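PDB 6JD6: ankyrin repeat domain-containing protein EMB506, chloroplastic from Arabidopsis thaliana, which takes part in the initial differentiation of the proplastid during embryo development and is required for correct margins of cotyledons and leaves. Local coordinates for residues 222-227 and 261-266. Numbering follows the deposited sequence.
Sequences RNRDIT and YDLVKL. With SO4 (sulfate ion), chain C; SO4 (sulfate ion), chain H.
D262 meets R224 near the start of helix 260-269: NH1 of R224 donates to OD2 of D262 at 3.0 Å, forming a salt bridge. An N-H...O angle of 133° marks a bent bond, and OD2 is approached on its anti side by a donor standing off the carboxylate plane, so the two flat groups, only 11° apart, are near parallel but offset. The bend at chi3 (-67°) turns NE of R224 toward the sulfate of chain C, whose O4 accepts from that NE at 2.9 Å and whose O1 accepts from NH2. The same ion takes the backbone N-H groups of R224 and D225, while N223 caps helix 224-232 by accepting from I226 N through OD1. One step on, L263 buries the largest area of the contact. Its two methyls divide the work: CD1 sits over the centre of one face of the R222 guanidinium, 3.4 Å from CZ, whereas CD2 packs 3.8 Å from OG1 of T227 and also touches CG of R224. That hydroxyl is already engaged, donating to N223 O at 2.8 Å from above the carbonyl plane. In R222, NH1 donates to the carbonyls of V219 and L250, NH2 to that of A251 and NE to that of F258, so the nitrogens of a buried cation all have acceptors. CD1 of L266 rests against the R224 backbone, 3.5 Å from its O, and touches its CB. The contact sets the turn and start of helix 224-232 in ANK 4 against helix 260-269 of ANK 5, the side-by-side stacking of the ankyrin solenoid. Its chemistry implies a graded interface: L263 and carbonyl-bound R222 buried, L266 and D262 partly exposed, and R224 at the exposed margin, where the sulfate, probably from the crystallisation liquor, may partly offset its charge.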
loop_
_atom_site.group_PDB
_atom_site.type_symbol
_atom_site.label_atom_id
_atom_site.label_comp_id
_atom_site.label_asym_id
_atom_site.label_seq_id
_atom_site.Cartn_x
_atom_site.Cartn_y
_atom_site.Cartn_z
ATOM N N ARG A 222 -2.715 9.794 -16.017
ATOM C CA ARG A 222 -3.688 10.206 -17.044
ATOM C C ARG A 222 -5.001 10.720 -16.460
ATOM O O ARG A 222 -5.994 10.857 -17.180
ATOM C CB ARG A 222 -3.973 9.091 -18.070
ATOM C CG ARG A 222 -2.749 8.287 -18.517
ATOM C CD ARG A 222 -1.590 9.200 -18.879
ATOM N NE ARG A 222 -1.751 9.850 -20.176
ATOM C CZ ARG A 222 -0.961 10.825 -20.612
ATOM N NH1 ARG A 222 0.013 11.279 -19.832
ATOM N NH2 ARG A 222 -1.148 11.354 -21.813
ATOM N N ASN A 223 -5.010 11.015 -15.165
ATOM C CA ASN A 223 -6.243 11.448 -14.514
ATOM C C ASN A 223 -6.532 12.939 -14.674
ATOM O O ASN A 223 -5.856 13.784 -14.080
ATOM C CB ASN A 223 -6.241 11.075 -13.033
ATOM C CG ASN A 223 -7.624 11.155 -12.423
ATOM O OD1 ASN A 223 -8.082 12.228 -12.026
ATOM N ND2 ASN A 223 -8.312 10.018 -12.368
ATOM N N ARG A 224 -7.550 13.251 -15.470
ATOM C CA ARG A 224 -7.925 14.630 -15.750
ATOM C C ARG A 224 -8.448 15.378 -14.521
ATOM O O ARG A 224 -8.077 16.527 -14.290
ATOM C CB ARG A 224 -8.956 14.676 -16.884
ATOM C CG ARG A 224 -8.394 14.240 -18.235
ATOM C CD ARG A 224 -9.500 13.977 -19.253
ATOM N NE ARG A 224 -10.317 12.823 -18.886
ATOM C CZ ARG A 224 -11.304 12.337 -19.634
ATOM N NH1 ARG A 224 -11.598 12.906 -20.794
ATOM N NH2 ARG A 224 -11.995 11.282 -19.222
ATOM N N ASP A 225 -9.312 14.734 -13.741
ATOM C CA ASP A 225 -9.883 15.373 -12.552
ATOM C C ASP A 225 -8.823 15.791 -11.535
ATOM O O ASP A 225 -8.862 16.902 -11.010
ATOM C CB ASP A 225 -10.906 14.460 -11.868
ATOM C CG ASP A 225 -12.222 14.403 -12.611
ATOM O OD1 ASP A 225 -12.450 15.263 -13.488
ATOM O OD2 ASP A 225 -13.033 13.502 -12.309
ATOM N N ILE A 226 -7.884 14.894 -11.254
ATOM C CA ILE A 226 -6.845 15.178 -10.269
ATOM C C ILE A 226 -5.808 16.174 -10.799
ATOM O O ILE A 226 -5.350 17.051 -10.063
ATOM C CB ILE A 226 -6.191 13.883 -9.751
ATOM C CG1 ILE A 226 -7.201 13.114 -8.889
ATOM C CG2 ILE A 226 -4.938 14.191 -8.943
ATOM C CD1 ILE A 226 -6.707 11.766 -8.415
ATOM N N THR A 227 -5.460 16.052 -12.077
ATOM C CA THR A 227 -4.597 17.039 -12.725
ATOM C C THR A 227 -5.213 18.433 -12.604
ATOM O O THR A 227 -4.538 19.393 -12.220
ATOM C CB THR A 227 -4.355 16.704 -14.215
ATOM O OG1 THR A 227 -3.626 15.473 -14.323
ATOM C CG2 THR A 227 -3.560 17.817 -14.904
ATOM N N TYR A 261 -4.394 14.542 -25.374
ATOM C CA TYR A 261 -4.824 15.869 -25.789
ATOM C C TYR A 261 -5.587 16.599 -24.684
ATOM O O TYR A 261 -5.393 17.794 -24.483
ATOM C CB TYR A 261 -5.668 15.819 -27.064
ATOM C CG TYR A 261 -6.041 17.201 -27.544
ATOM C CD1 TYR A 261 -5.105 18.007 -28.173
ATOM C CD2 TYR A 261 -7.317 17.714 -27.341
ATOM C CE1 TYR A 261 -5.428 19.277 -28.602
ATOM C CE2 TYR A 261 -7.652 18.986 -27.771
ATOM C CZ TYR A 261 -6.700 19.762 -28.399
ATOM O OH TYR A 261 -7.011 21.030 -28.830
ATOM N N ASP A 262 -6.452 15.881 -23.976
ATOM C CA ASP A 262 -7.210 16.477 -22.881
ATOM C C ASP A 262 -6.285 16.990 -21.788
ATOM O O ASP A 262 -6.483 18.085 -21.260
ATOM C CB ASP A 262 -8.201 15.473 -22.288
ATOM C CG ASP A 262 -9.383 15.219 -23.197
ATOM O OD1 ASP A 262 -9.620 16.041 -24.108
ATOM O OD2 ASP A 262 -10.078 14.202 -22.996
ATOM N N LEU A 263 -5.277 16.193 -21.452
ATOM C CA LEU A 263 -4.305 16.578 -20.438
ATOM C C LEU A 263 -3.491 17.802 -20.873
ATOM O O LEU A 263 -3.271 18.723 -20.081
ATOM C CB LEU A 263 -3.391 15.398 -20.097
ATOM C CG LEU A 263 -4.100 14.265 -19.344
ATOM C CD1 LEU A 263 -3.258 13.004 -19.336
ATOM C CD2 LEU A 263 -4.441 14.687 -17.917
ATOM N N VAL A 264 -3.057 17.809 -22.131
ATOM C CA VAL A 264 -2.322 18.942 -22.690
ATOM C C VAL A 264 -3.160 20.214 -22.601
ATOM O O VAL A 264 -2.666 21.278 -22.225
ATOM C CB VAL A 264 -1.928 18.687 -24.163
ATOM C CG1 VAL A 264 -1.569 19.996 -24.872
ATOM C CG2 VAL A 264 -0.779 17.695 -24.241
ATOM N N LYS A 265 -4.437 20.086 -22.937
ATOM C CA LYS A 265 -5.372 21.199 -22.887
ATOM C C LYS A 265 -5.466 21.780 -21.473
ATOM O O LYS A 265 -5.351 22.988 -21.287
ATOM C CB LYS A 265 -6.739 20.742 -23.396
ATOM C CG LYS A 265 -7.788 21.822 -23.491
ATOM C CD LYS A 265 -8.817 21.480 -24.563
ATOM C CE LYS A 265 -9.378 20.074 -24.374
ATOM N NZ LYS A 265 -10.442 19.760 -25.372
ATOM N N LEU A 266 -5.655 20.915 -20.481
ATOM C CA LEU A 266 -5.651 21.333 -19.083
ATOM C C LEU A 266 -4.362 22.059 -18.702
ATOM O O LEU A 266 -4.387 23.055 -17.981
ATOM C CB LEU A 266 -5.839 20.127 -18.160
ATOM C CG LEU A 266 -7.240 19.518 -18.079
ATOM C CD1 LEU A 266 -7.225 18.262 -17.220
ATOM C CD2 LEU A 266 -8.229 20.536 -17.531
HETATM S S SO4 C . -10.451 11.119 -15.618
HETATM O O1 SO4 C . -11.668 10.894 -16.394
HETATM O O2 SO4 C . -10.658 12.227 -14.689
HETATM O O3 SO4 C . -10.126 9.920 -14.853
HETATM O O4 SO4 C . -9.352 11.406 -16.535
HETATM S S SO4 H . -6.559 11.687 -27.020
HETATM O O1 SO4 H . -7.056 11.878 -28.380
HETATM O O2 SO4 H . -7.106 12.726 -26.148
HETATM O O3 SO4 H . -6.977 10.373 -26.534
HETATM O O4 SO4 H . -5.101 11.766 -27.024
#